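Local coordinates for protein methyl-coenzyme M reductase subunit beta (Methanosarcina barkeri, PDB 1E6Y) that forms part of methyl-coenzyme M reductase, the nickel enzyme that releases methane from methyl-coenzyme M, using coenzyme B, in the last step of methanogenesis, at residues E[2-7]-E[236-241]; E[12-17]-E[424-429]; E[25-30]-E[232-237]; E[212-217]-E[420-425]; E[245-250]-E[269-274]. All coordinates share one frame; numbering follows the deposited sequence.

Interaction 1 (E[2-7]-E[236-241])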
# COMPACT_ATOMS: atom_id res chain seq x y z
N ASP E 2 35.89 -14.78 -21.55
CA ASP E 2 36.63 -14.71 -20.30
C ASP E 2 36.55 -16.03 -19.54
O ASP E 2 35.47 -16.62 -19.40
CB ASP E 2 36.10 -13.58 -19.41
CG ASP E 2 36.13 -12.24 -20.10
OD1 ASP E 2 37.15 -11.52 -19.97
OD2 ASP E 2 35.14 -11.90 -20.78
N THR E 3 37.69 -16.47 -19.03
CA THR E 3 37.75 -17.64 -18.17
C THR E 3 38.39 -17.30 -16.83
O THR E 3 39.17 -16.35 -16.73
CB THR E 3 38.54 -18.78 -18.82
OG1 THR E 3 39.85 -18.31 -19.16
CG2 THR E 3 37.84 -19.28 -20.07
N VAL E 4 38.05 -18.08 -15.82
CA VAL E 4 38.64 -17.95 -14.49
C VAL E 4 38.91 -19.34 -13.95
O VAL E 4 38.37 -20.33 -14.46
CB VAL E 4 37.69 -17.21 -13.52
CG1 VAL E 4 37.45 -15.78 -13.98
CG2 VAL E 4 36.36 -17.96 -13.42
N ASP E 5 39.77 -19.43 -12.94
CA ASP E 5 39.90 -20.65 -12.15
C ASP E 5 39.10 -20.47 -10.87
O ASP E 5 39.20 -19.44 -10.21
CB ASP E 5 41.37 -20.92 -11.80
CG ASP E 5 42.24 -21.14 -13.03
OD1 ASP E 5 41.71 -21.42 -14.13
OD2 ASP E 5 43.47 -21.06 -12.89
N ILE E 6 38.26 -21.45 -10.54
CA ILE E 6 37.44 -21.37 -9.33
C ILE E 6 38.15 -22.03 -8.16
O ILE E 6 38.60 -23.17 -8.25
CB ILE E 6 36.06 -22.05 -9.54
CG1 ILE E 6 35.29 -21.35 -10.67
CG2 ILE E 6 35.26 -22.03 -8.25
CD1 ILE E 6 35.03 -19.87 -10.42
N TYR E 7 38.31 -21.27 -7.07
CA TYR E 7 38.90 -21.77 -5.83
C TYR E 7 37.85 -21.77 -4.73
O TYR E 7 36.99 -20.88 -4.68
CB TYR E 7 40.07 -20.87 -5.40
CG TYR E 7 41.32 -21.03 -6.23
CD1 TYR E 7 41.38 -20.54 -7.54
CD2 TYR E 7 42.46 -21.62 -5.70
CE1 TYR E 7 42.55 -20.65 -8.29
CE2 TYR E 7 43.63 -21.74 -6.44
CZ TYR E 7 43.66 -21.25 -7.74
OH TYR E 7 44.81 -21.38 -8.48
N GLY E 236 31.80 -9.93 -11.99
CA GLY E 236 31.54 -9.68 -10.58
C GLY E 236 31.22 -10.95 -9.81
O GLY E 236 31.83 -11.22 -8.77
N LEU E 237 30.30 -11.75 -10.34
CA LEU E 237 29.95 -13.03 -9.73
C LEU E 237 31.18 -13.94 -9.58
O LEU E 237 31.42 -14.49 -8.50
CB LEU E 237 28.88 -13.75 -10.56
CG LEU E 237 28.49 -15.17 -10.13
CD1 LEU E 237 27.89 -15.15 -8.73
CD2 LEU E 237 27.50 -15.74 -11.11
N ALA E 238 31.94 -14.09 -10.66
CA ALA E 238 33.10 -14.97 -10.66
C ALA E 238 34.16 -14.53 -9.64
O ALA E 238 34.60 -15.33 -8.81
CB ALA E 238 33.72 -15.03 -12.05
N TYR E 239 34.51 -13.25 -9.68
CA TYR E 239 35.60 -12.74 -8.86
C TYR E 239 35.20 -12.46 -7.41
O TYR E 239 35.85 -12.94 -6.48
CB TYR E 239 36.20 -11.49 -9.51
CG TYR E 239 37.14 -11.80 -10.64
CD1 TYR E 239 36.67 -11.87 -11.96
CD2 TYR E 239 38.48 -12.08 -10.40
CE1 TYR E 239 37.53 -12.21 -13.01
CE2 TYR E 239 39.34 -12.43 -11.44
CZ TYR E 239 38.86 -12.50 -12.74
OH TYR E 239 39.71 -12.87 -13.76
N GLN E 240 34.14 -11.68 -7.21
CA GLN E 240 33.68 -11.38 -5.86
C GLN E 240 32.97 -12.57 -5.22
O GLN E 240 33.23 -12.90 -4.06
CB GLN E 240 32.75 -10.17 -5.86
CG GLN E 240 32.41 -9.67 -4.46
CD GLN E 240 31.31 -8.62 -4.46
OE1 GLN E 240 30.22 -8.85 -4.98
NE2 GLN E 240 31.60 -7.47 -3.85
N GLY E 241 32.10 -13.22 -5.98
CA GLY E 241 31.26 -14.26 -5.41
C GLY E 241 31.93 -15.62 -5.28
O GLY E 241 31.74 -16.32 -4.29
O HOH W 1 38.54 -13.59 -16.15
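V4 of strand 3-7 packs on helix 228-241 through both of its methyl groups. The closer part is at Y239. V4 CG1 lies 3.7 Å from Y239 CE1 and is about as near to CZ and OH, so one methyl touches the phenol end of the ring. It comes in obliquely. The other branch reaches the helix one residue earlier, with V4 CG2 4.2 Å from A238 CB. With CG1 beside the backbone N (chi1 -64°), V4 sends one methyl to the tyrosine and the other to the alanine.

The looser side is bridged by a water. It sits at the edge of the Y239 ring, in its plane, 2.8 Å from Y239 OH. The same water donates to the backbone O of T3 at 2.9 Å.

Around the contact, V4 pairs through its backbone with V18 of the neighbouring strand. D2 forms a salt bridge with R231, about two turns before A238 on the same helix. The helix ends here in a wider, pi-type turn at 237-241, where G241 N bonds G236 O and L237 O weakly.

The direct contact is apolar: two valine methyls against an alanine methyl and a phenol ring. Between 2-7 and 236-241 the polar link is indirect, through one water that gives a strand carbonyl and a phenol hydroxyl a common partner; the direct charged link, D2 to R231, lies farther back on the helix.

Interaction 2 (E[12-17]-E[424-429])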
# COMPACT_ATOMS: atom_id res chain seq x y z
N LYS E 12 41.68 -23.47 -2.17
CA LYS E 12 42.08 -24.63 -2.96
C LYS E 12 41.41 -24.61 -4.33
O LYS E 12 40.23 -24.30 -4.45
CB LYS E 12 41.72 -25.92 -2.22
CG LYS E 12 42.38 -26.07 -0.86
CD LYS E 12 41.61 -27.04 0.02
CE LYS E 12 42.05 -26.93 1.47
NZ LYS E 12 41.14 -27.68 2.40
N LEU E 13 42.18 -24.95 -5.37
CA LEU E 13 41.67 -24.99 -6.74
C LEU E 13 40.60 -26.07 -6.90
O LEU E 13 40.81 -27.23 -6.52
CB LEU E 13 42.82 -25.25 -7.72
CG LEU E 13 42.47 -25.42 -9.20
CD1 LEU E 13 41.93 -24.12 -9.77
CD2 LEU E 13 43.71 -25.85 -9.97
N LEU E 14 39.45 -25.69 -7.44
CA LEU E 14 38.37 -26.63 -7.69
C LEU E 14 38.27 -26.98 -9.17
O LEU E 14 38.15 -28.15 -9.53
CB LEU E 14 37.03 -26.05 -7.21
CG LEU E 14 36.90 -25.80 -5.71
CD1 LEU E 14 35.50 -25.30 -5.40
CD2 LEU E 14 37.20 -27.08 -4.93
N GLU E 15 38.30 -25.96 -10.02
CA GLU E 15 38.18 -26.15 -11.46
C GLU E 15 38.90 -25.03 -12.20
O GLU E 15 38.78 -23.86 -11.83
CB GLU E 15 36.71 -26.18 -11.87
CG GLU E 15 36.48 -26.69 -13.29
CD GLU E 15 35.04 -26.52 -13.76
OE1 GLU E 15 34.14 -26.35 -12.91
OE2 GLU E 15 34.82 -26.57 -14.99
N SER E 16 39.64 -25.39 -13.24
CA SER E 16 40.37 -24.41 -14.04
C SER E 16 39.63 -24.07 -15.32
O SER E 16 38.78 -24.83 -15.77
CB SER E 16 41.76 -24.94 -14.38
OG SER E 16 42.51 -25.19 -13.20
N ASN E 17 39.97 -22.92 -15.90
CA ASN E 17 39.48 -22.54 -17.23
C ASN E 17 37.96 -22.60 -17.34
O ASN E 17 37.41 -23.19 -18.26
CB ASN E 17 40.13 -23.43 -18.30
CG ASN E 17 41.64 -23.34 -18.28
OD1 ASN E 17 42.21 -22.26 -18.38
ND2 ASN E 17 42.30 -24.48 -18.07
N GLU E 424 27.82 -25.19 0.82
CA GLU E 424 29.07 -25.12 0.06
C GLU E 424 28.84 -24.75 -1.40
O GLU E 424 29.05 -25.57 -2.30
CB GLU E 424 29.82 -26.45 0.17
CG GLU E 424 30.29 -26.78 1.57
CD GLU E 424 31.32 -27.88 1.61
OE1 GLU E 424 30.94 -29.06 1.46
OE2 GLU E 424 32.52 -27.57 1.79
N PRO E 425 28.43 -23.50 -1.66
CA PRO E 425 27.93 -23.09 -2.98
C PRO E 425 29.02 -22.99 -4.05
O PRO E 425 28.74 -23.21 -5.22
CB PRO E 425 27.27 -21.74 -2.70
CG PRO E 425 27.99 -21.21 -1.51
CD PRO E 425 28.27 -22.42 -0.66
N ILE E 426 30.25 -22.69 -3.64
CA ILE E 426 31.36 -22.62 -4.58
C ILE E 426 31.71 -24.01 -5.10
O ILE E 426 31.88 -24.21 -6.31
CB ILE E 426 32.63 -22.00 -3.93
CG1 ILE E 426 32.30 -20.65 -3.30
CG2 ILE E 426 33.72 -21.83 -4.98
CD1 ILE E 426 33.47 -19.99 -2.60
N LYS E 427 31.79 -24.97 -4.18
CA LYS E 427 31.99 -26.37 -4.54
C LYS E 427 30.83 -26.90 -5.40
O LYS E 427 31.05 -27.71 -6.30
CB LYS E 427 32.12 -27.22 -3.28
CG LYS E 427 33.44 -27.03 -2.54
CD LYS E 427 33.60 -28.04 -1.41
CE LYS E 427 34.91 -27.82 -0.67
NZ LYS E 427 34.99 -28.66 0.57
N ALA E 428 29.62 -26.43 -5.11
CA ALA E 428 28.44 -26.78 -5.90
C ALA E 428 28.59 -26.30 -7.35
O ALA E 428 28.38 -27.07 -8.29
CB ALA E 428 27.19 -26.17 -5.27
N VAL E 429 28.98 -25.04 -7.51
CA VAL E 429 29.13 -24.45 -8.83
C VAL E 429 30.28 -25.07 -9.61
O VAL E 429 30.18 -25.26 -10.83
CB VAL E 429 29.32 -22.91 -8.73
CG1 VAL E 429 29.67 -22.33 -10.09
CG2 VAL E 429 28.06 -22.26 -8.19
O HOH W 2 32.25 -24.09 -12.55
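K427, which packs on L14, turns its amine to the flat carboxylate of E424. K427 NZ lies 3.0 Å from E424 OE2, on the syn side and 29° out of the carboxylate plane, in a salt bridge. A second carboxylate, that of E15, takes a water at OE1. This water also donates to V429 O, 2.9 Å away, and so links the two segments.

Between these polar groups sits L14. Its CD1 is 3.8 Å from K427 CA and 3.9 Å from I426 CG2. It also touches K427 CG, the root of an extended lysine chain. L14 and E15 both face I6 across the two-stranded antiparallel sheet, a classic beta bulge. Helix 425-429, near the C-terminus, thus meets the N-terminal hairpin. A serine in place of K427 would remove the methylene that L14 CD1 touches and would probably leave E424 OE2 without its charged mate. I426 also touches I6, and P425 packs on helix 204-221.

Interaction 3 (E[25-30]-E[232-237])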
# COMPACT_ATOMS: atom_id res chain seq x y z
N PRO E 25 23.30 -17.55 -14.04
CA PRO E 25 22.10 -18.21 -13.51
C PRO E 25 21.24 -18.86 -14.60
O PRO E 25 20.64 -19.91 -14.39
CB PRO E 25 21.36 -17.06 -12.82
CG PRO E 25 22.47 -16.16 -12.36
CD PRO E 25 23.46 -16.19 -13.50
N THR E 26 21.29 -18.28 -15.79
CA THR E 26 20.50 -18.74 -16.93
C THR E 26 21.12 -19.95 -17.64
O THR E 26 20.48 -20.55 -18.51
CB THR E 26 20.32 -17.60 -17.95
OG1 THR E 26 21.58 -16.98 -18.20
CG2 THR E 26 19.34 -16.56 -17.42
N ARG E 27 22.35 -20.31 -17.28
CA ARG E 27 23.03 -21.45 -17.90
C ARG E 27 23.52 -22.48 -16.89
O ARG E 27 23.69 -23.66 -17.24
CB ARG E 27 24.26 -20.97 -18.70
CG ARG E 27 23.89 -20.06 -19.85
CD ARG E 27 25.09 -19.71 -20.75
NE ARG E 27 24.69 -18.60 -21.61
CZ ARG E 27 24.90 -17.31 -21.29
NH1 ARG E 27 24.46 -16.37 -22.10
NH2 ARG E 27 25.54 -17.07 -20.16
N ASN E 28 23.83 -22.03 -15.68
CA ASN E 28 24.49 -22.90 -14.70
C ASN E 28 23.50 -23.81 -13.98
O ASN E 28 22.62 -23.34 -13.25
CB ASN E 28 25.26 -22.06 -13.68
CG ASN E 28 26.20 -22.90 -12.83
OD1 ASN E 28 25.81 -23.44 -11.80
ND2 ASN E 28 27.45 -23.01 -13.27
N ALA E 29 23.69 -25.12 -14.14
CA ALA E 29 22.80 -26.11 -13.55
C ALA E 29 22.81 -26.10 -12.02
O ALA E 29 21.76 -26.24 -11.39
CB ALA E 29 23.16 -27.51 -14.06
N ALA E 30 23.98 -25.90 -11.43
CA ALA E 30 24.12 -25.85 -9.97
C ALA E 30 23.37 -24.66 -9.37
O ALA E 30 22.65 -24.80 -8.38
CB ALA E 30 25.59 -25.81 -9.57
N HIS E 232 29.64 -8.04 -17.68
CA HIS E 232 29.85 -7.15 -16.54
C HIS E 232 29.47 -7.80 -15.20
O HIS E 232 30.27 -7.81 -14.26
CB HIS E 232 29.06 -5.85 -16.73
CG HIS E 232 29.39 -4.79 -15.74
ND1 HIS E 232 28.71 -4.64 -14.54
CD2 HIS E 232 30.32 -3.80 -15.76
CE1 HIS E 232 29.21 -3.61 -13.88
NE2 HIS E 232 30.18 -3.08 -14.60
N GLN E 233 28.27 -8.37 -15.14
CA GLN E 233 27.79 -8.98 -13.90
C GLN E 233 28.47 -10.31 -13.58
O GLN E 233 28.74 -10.61 -12.42
CB GLN E 233 26.27 -9.17 -13.96
CG GLN E 233 25.49 -7.85 -14.03
CD GLN E 233 25.90 -6.88 -12.93
OE1 GLN E 233 26.49 -5.84 -13.20
NE2 GLN E 233 25.60 -7.23 -11.68
N LEU E 234 28.82 -11.06 -14.63
CA LEU E 234 29.42 -12.37 -14.45
C LEU E 234 30.88 -12.30 -14.01
O LEU E 234 31.36 -13.18 -13.29
CB LEU E 234 29.29 -13.20 -15.73
CG LEU E 234 27.86 -13.66 -16.04
CD1 LEU E 234 27.84 -14.47 -17.32
CD2 LEU E 234 27.32 -14.48 -14.88
N LEU E 235 31.59 -11.25 -14.42
CA LEU E 235 32.92 -10.98 -13.88
C LEU E 235 32.82 -10.68 -12.38
O LEU E 235 33.62 -11.18 -11.59
CB LEU E 235 33.57 -9.80 -14.61
CG LEU E 235 34.13 -10.11 -16.01
CD1 LEU E 235 34.48 -8.81 -16.71
CD2 LEU E 235 35.35 -11.01 -15.90
N GLY E 236 31.80 -9.93 -11.99
CA GLY E 236 31.54 -9.68 -10.58
C GLY E 236 31.22 -10.95 -9.81
O GLY E 236 31.83 -11.22 -8.77
N LEU E 237 30.30 -11.75 -10.34
CA LEU E 237 29.95 -13.03 -9.73
C LEU E 237 31.18 -13.94 -9.58
O LEU E 237 31.42 -14.49 -8.50
CB LEU E 237 28.88 -13.75 -10.56
CG LEU E 237 28.49 -15.17 -10.13
CD1 LEU E 237 27.89 -15.15 -8.73
CD2 LEU E 237 27.50 -15.74 -11.11
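L234 meets the 25-30 segment with both of its methyl groups. L234 CD2 lies 4.4 Å from P25 CD, a light touch on the proline ring. L234 CD1 comes 4.5 Å from R27 NH2, at the edge of the guanidinium and near its plane.

That guanidinium is held by several partners. NH2 makes a salt bridge with E230, on the same helix as L234, and a bond to M21 O. NH1 bonds V91 O of the second subunit, another copy of this protein. The contact thus lies beside a subunit interface. P25 also packs on A119 of that copy.

Beyond L234, H232 ND1 donates to Q233 OE1 at 2.9 Å, nearly in the imidazole plane (N-H...O angle 160°). Q233 NE2 in turn bonds Q216 OE1 and R383 O, which joins helix 228-241 to helix 204-221 and to the loop at R383.

N28 is the N-cap of helix 29-40, and its OD1 bonds I31 N. Through P25 and R27, the turn before that helix rests on L234 of helix 228-241, while P25 and L234 both touch F220 of helix 204-221.

Interaction 4 (E[212-217]-E[420-425])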
# COMPACT_ATOMS: atom_id res chain seq x y z
N SER E 212 25.92 -13.93 -3.41
CA SER E 212 26.24 -13.51 -4.77
C SER E 212 25.39 -14.26 -5.79
O SER E 212 24.91 -13.68 -6.76
CB SER E 212 27.72 -13.76 -5.05
OG SER E 212 28.54 -12.97 -4.20
N ILE E 213 25.20 -15.56 -5.56
CA ILE E 213 24.37 -16.39 -6.42
C ILE E 213 22.93 -15.89 -6.43
O ILE E 213 22.35 -15.68 -7.50
CB ILE E 213 24.43 -17.87 -5.96
CG1 ILE E 213 25.81 -18.45 -6.28
CG2 ILE E 213 23.32 -18.68 -6.64
CD1 ILE E 213 26.11 -19.75 -5.59
N TYR E 214 22.40 -15.57 -5.25
CA TYR E 214 21.04 -15.05 -5.14
C TYR E 214 20.94 -13.65 -5.76
O TYR E 214 20.03 -13.38 -6.54
CB TYR E 214 20.60 -14.99 -3.68
CG TYR E 214 20.26 -16.34 -3.06
CD1 TYR E 214 20.62 -16.63 -1.75
CD2 TYR E 214 19.50 -17.28 -3.77
CE1 TYR E 214 20.22 -17.81 -1.14
CE2 TYR E 214 19.10 -18.47 -3.16
CZ TYR E 214 19.47 -18.73 -1.85
OH TYR E 214 19.07 -19.89 -1.24
N GLU E 215 21.88 -12.78 -5.41
CA GLU E 215 21.88 -11.40 -5.89
C GLU E 215 21.99 -11.32 -7.40
O GLU E 215 21.20 -10.62 -8.04
CB GLU E 215 23.02 -10.61 -5.25
CG GLU E 215 22.70 -10.07 -3.86
CD GLU E 215 21.66 -8.97 -3.89
OE1 GLU E 215 20.45 -9.28 -3.84
OE2 GLU E 215 22.05 -7.79 -3.97
N GLN E 216 22.93 -12.05 -7.98
CA GLN E 216 23.12 -12.02 -9.43
C GLN E 216 21.99 -12.73 -10.18
O GLN E 216 21.63 -12.31 -11.27
CB GLN E 216 24.47 -12.62 -9.82
CG GLN E 216 25.67 -11.77 -9.36
CD GLN E 216 25.56 -10.31 -9.75
OE1 GLN E 216 24.99 -9.97 -10.80
NE2 GLN E 216 26.10 -9.43 -8.92
N SER E 217 21.39 -13.74 -9.55
CA SER E 217 20.18 -14.34 -10.10
C SER E 217 19.05 -13.31 -10.13
O SER E 217 18.29 -13.24 -11.10
CB SER E 217 19.75 -15.54 -9.26
OG SER E 217 20.68 -16.61 -9.40
N PRO E 420 23.66 -29.53 1.13
CA PRO E 420 25.08 -29.45 0.78
C PRO E 420 25.43 -28.30 -0.16
O PRO E 420 26.43 -27.61 0.03
CB PRO E 420 25.39 -30.81 0.15
CG PRO E 420 24.11 -31.62 0.24
CD PRO E 420 23.19 -30.92 1.18
N GLU E 421 24.59 -28.09 -1.17
CA GLU E 421 24.83 -27.06 -2.18
C GLU E 421 24.62 -25.66 -1.62
O GLU E 421 25.18 -24.69 -2.14
CB GLU E 421 23.92 -27.29 -3.39
CG GLU E 421 24.14 -28.63 -4.07
CD GLU E 421 23.11 -29.68 -3.67
OE1 GLU E 421 22.52 -30.30 -4.58
OE2 GLU E 421 22.90 -29.91 -2.45
N PHE E 422 23.79 -25.56 -0.58
CA PHE E 422 23.55 -24.29 0.09
C PHE E 422 24.72 -23.92 1.00
O PHE E 422 25.16 -22.77 1.01
CB PHE E 422 22.26 -24.37 0.92
CG PHE E 422 21.00 -24.20 0.12
CD1 PHE E 422 20.91 -24.70 -1.18
CD2 PHE E 422 19.88 -23.59 0.67
CE1 PHE E 422 19.72 -24.58 -1.91
CE2 PHE E 422 18.70 -23.46 -0.05
CZ PHE E 422 18.62 -23.96 -1.35
N ARG E 423 25.25 -24.90 1.73
CA ARG E 423 26.33 -24.62 2.68
C ARG E 423 27.68 -24.52 1.97
O ARG E 423 28.58 -23.84 2.46
CB ARG E 423 26.39 -25.62 3.82
CG ARG E 423 26.73 -27.04 3.40
CD ARG E 423 27.37 -27.77 4.59
NE ARG E 423 27.56 -29.16 4.20
CZ ARG E 423 26.68 -30.14 4.42
NH1 ARG E 423 26.96 -31.37 4.00
NH2 ARG E 423 25.55 -29.91 5.06
N GLU E 424 27.82 -25.19 0.82
CA GLU E 424 29.07 -25.12 0.06
C GLU E 424 28.84 -24.75 -1.40
O GLU E 424 29.05 -25.57 -2.30
CB GLU E 424 29.82 -26.45 0.17
CG GLU E 424 30.29 -26.78 1.57
CD GLU E 424 31.32 -27.88 1.61
OE1 GLU E 424 30.94 -29.06 1.46
OE2 GLU E 424 32.52 -27.57 1.79
N PRO E 425 28.43 -23.50 -1.66
CA PRO E 425 27.93 -23.09 -2.98
C PRO E 425 29.02 -22.99 -4.05
O PRO E 425 28.74 -23.21 -5.22
CB PRO E 425 27.27 -21.74 -2.70
CG PRO E 425 27.99 -21.21 -1.51
CD PRO E 425 28.27 -22.42 -0.66
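I213 and Y214 of helix 204-221 pack against a helix break: helix 420-423 ends, E424 leaves helical geometry, and P425 starts the next helix. The contact is buried helix packing, with the touching residues being two from each segment.

I213 comes first. It points toward the break, and its CD1 reaches P425 CB at 3.7 Å. CG1 is anti to the carbonyl carbon, beside the backbone N (chi1 -71°), and this directs CD1 to the proline ring. The two side chains meet at a slant. A209 and L210 of the same long helix also touch P425, so the proline is packed by more than one turn of helix 204-221.

Y214 follows. Its side chain runs at about a right angle to that of F422. Y214 OH is 3.8 Å from F422 CE2 and slightly farther from CZ, an oblique approach to the ring. The polar need of this hydroxyl is met by T38 OG1 of helix 29-40, and F422 touches T38 too. Helix 29-40 is thus a third member of this packing.

S217, one turn after I213, bonds back to its own helix. I213 O takes two bonds there. S217 N donates the usual helical bond at 3.0 Å. S217 OG donates a second at 2.7 Å, tilted 32° from the carbonyl plane, and the two donors reach the oxygen from opposite faces of that plane.

Interaction 5 (E[245-250]-E[269-274])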
# COMPACT_ATOMS: atom_id res chain seq x y z
N ASN E 245 40.30 -17.17 -9.44
CA ASN E 245 41.76 -17.06 -9.44
C ASN E 245 42.36 -16.87 -8.05
O ASN E 245 43.52 -16.49 -7.91
CB ASN E 245 42.21 -15.92 -10.36
CG ASN E 245 41.82 -16.16 -11.81
OD1 ASN E 245 41.51 -17.28 -12.20
ND2 ASN E 245 41.80 -15.09 -12.60
N ASN E 246 41.59 -17.24 -7.03
CA ASN E 246 42.00 -17.12 -5.63
C ASN E 246 42.34 -15.69 -5.23
O ASN E 246 42.98 -15.46 -4.20
CB ASN E 246 43.21 -18.03 -5.35
CG ASN E 246 43.09 -18.78 -4.04
OD1 ASN E 246 41.99 -18.98 -3.53
ND2 ASN E 246 44.22 -19.23 -3.51
N LEU E 247 41.87 -14.72 -6.02
CA LEU E 247 42.18 -13.32 -5.79
C LEU E 247 41.63 -12.84 -4.45
O LEU E 247 42.36 -12.27 -3.64
CB LEU E 247 41.63 -12.46 -6.93
CG LEU E 247 42.06 -10.99 -6.95
CD1 LEU E 247 43.57 -10.91 -7.11
CD2 LEU E 247 41.36 -10.25 -8.08
N LEU E 248 40.35 -13.12 -4.21
CA LEU E 248 39.70 -12.76 -2.95
C LEU E 248 40.42 -13.38 -1.76
O LEU E 248 40.81 -12.67 -0.83
CB LEU E 248 38.23 -13.22 -2.96
CG LEU E 248 37.46 -13.10 -1.64
CD1 LEU E 248 37.29 -11.64 -1.25
CD2 LEU E 248 36.11 -13.78 -1.80
N TYR E 249 40.65 -14.69 -1.83
CA TYR E 249 41.32 -15.41 -0.76
C TYR E 249 42.73 -14.88 -0.50
O TYR E 249 43.13 -14.70 0.66
CB TYR E 249 41.39 -16.91 -1.10
CG TYR E 249 42.06 -17.74 -0.03
CD1 TYR E 249 41.32 -18.28 1.02
CD2 TYR E 249 43.44 -17.95 -0.05
CE1 TYR E 249 41.95 -18.99 2.04
CE2 TYR E 249 44.07 -18.67 0.96
CZ TYR E 249 43.32 -19.19 2.00
OH TYR E 249 43.94 -19.90 3.00
N ASP E 250 43.49 -14.65 -1.57
CA ASP E 250 44.88 -14.21 -1.46
C ASP E 250 44.99 -12.80 -0.90
O ASP E 250 45.87 -12.52 -0.09
CB ASP E 250 45.58 -14.28 -2.82
CG ASP E 250 45.94 -15.70 -3.22
OD1 ASP E 250 45.85 -16.62 -2.39
OD2 ASP E 250 46.33 -15.89 -4.39
N VAL E 269 45.20 -2.38 -5.95
CA VAL E 269 45.80 -1.56 -6.99
C VAL E 269 47.06 -2.21 -7.57
O VAL E 269 47.22 -2.28 -8.79
CB VAL E 269 46.15 -0.14 -6.46
CG1 VAL E 269 46.72 0.72 -7.58
CG2 VAL E 269 44.90 0.52 -5.89
N ARG E 270 47.89 -2.79 -6.69
CA ARG E 270 49.12 -3.46 -7.12
C ARG E 270 48.79 -4.59 -8.09
O ARG E 270 49.28 -4.63 -9.21
CB ARG E 270 49.87 -4.05 -5.92
CG ARG E 270 51.16 -4.75 -6.32
CD ARG E 270 51.81 -5.50 -5.19
NE ARG E 270 51.13 -6.69 -4.71
CZ ARG E 270 50.55 -6.82 -3.52
NH1 ARG E 270 50.56 -5.79 -2.68
NH2 ARG E 270 49.96 -7.95 -3.16
N ARG E 271 47.85 -5.44 -7.67
CA ARG E 271 47.44 -6.56 -8.53
C ARG E 271 46.77 -6.17 -9.82
O ARG E 271 46.99 -6.78 -10.88
CB ARG E 271 46.53 -7.49 -7.70
CG ARG E 271 47.34 -8.20 -6.61
CD ARG E 271 46.41 -8.81 -5.59
NE ARG E 271 46.98 -9.53 -4.48
CZ ARG E 271 47.48 -10.76 -4.48
NH1 ARG E 271 47.96 -11.34 -3.39
NH2 ARG E 271 47.51 -11.44 -5.62
N ALA E 272 45.99 -5.09 -9.78
CA ALA E 272 45.34 -4.59 -10.99
C ALA E 272 46.36 -4.07 -12.00
O ALA E 272 46.19 -4.24 -13.20
CB ALA E 272 44.34 -3.49 -10.63
N ILE E 273 47.43 -3.45 -11.49
CA ILE E 273 48.51 -2.95 -12.34
C ILE E 273 49.33 -4.10 -12.92
O ILE E 273 49.63 -4.12 -14.11
CB ILE E 273 49.44 -1.99 -11.55
CG1 ILE E 273 48.70 -0.69 -11.23
CG2 ILE E 273 50.70 -1.68 -12.37
CD1 ILE E 273 49.41 0.19 -10.23
N GLU E 274 49.64 -5.09 -12.08
CA GLU E 274 50.38 -6.27 -12.52
C GLU E 274 49.64 -7.03 -13.61
O GLU E 274 50.26 -7.55 -14.54
CB GLU E 274 50.65 -7.19 -11.33
CG GLU E 274 51.73 -6.69 -10.38
CD GLU E 274 51.75 -7.44 -9.05
OE1 GLU E 274 50.80 -8.20 -8.76
OE2 GLU E 274 52.71 -7.24 -8.28
O HOH W 3 48.40 -14.16 -5.41
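L247 and R271 reach each other through different first torsions. In L247, CG is anti to the backbone N (chi1 -171°). In R271, CG lies beside the backbone N (chi1 -69°), and the chain then runs extended from CG to NE. The two side chains slide past each other in opposite directions. L247 CD1 meets R271 CD at 3.8 Å, so a leucine methyl rests on the aliphatic chain of the arginine.

The arginine head continues to the next turn of the first helix. R271 NH1 comes 3.8 Å from D250 CB, an oblique approach. The charges do not touch: D250 OD2 and R271 NH2 are 4.8 Å apart. A water fills in between them. It accepts from R271 NH2 at 2.9 Å, at the edge of the guanidinium and in its plane. It donates to D250 OD2, also at 2.9 Å.

The contact joins two successive helices, 247-255 and 261-274, near the surface. N246 is the N-cap of the first, and D250 N donates to N246 O at 2.8 Å. N245 and N246 both have positive phi, in the left-handed region.

The stronger charge partner of R271 is E254, bound through NH1. E254 also takes R270 NH2, so two neighbouring arginines share one glutamate. L247 also touches Y239 and V305, while R270 packs on Y2 of the gamma subunit.

In the fold
Interactions 1 and 2 share the hairpin 3-7/13-19: I6 O lies 2.8 Å from L14 N, and their centres are about 10 Å apart. Interactions 1 and 3 both use helix 228-241, sharing G236 and L237. That helix meets helix 204-221 of interaction 4, where Q233 NE2 is 2.9 Å from Q216 OE1. Interactions 2 and 4 share E424 and P425, so the C-terminal helices join this cluster. Interaction 5 lies farther out, about 23 Å from interaction 4 between centres, but D5 O is 2.6 Å from N245 N and ties it to interaction 1. All five are structural packing away from the coenzyme and F430 pockets.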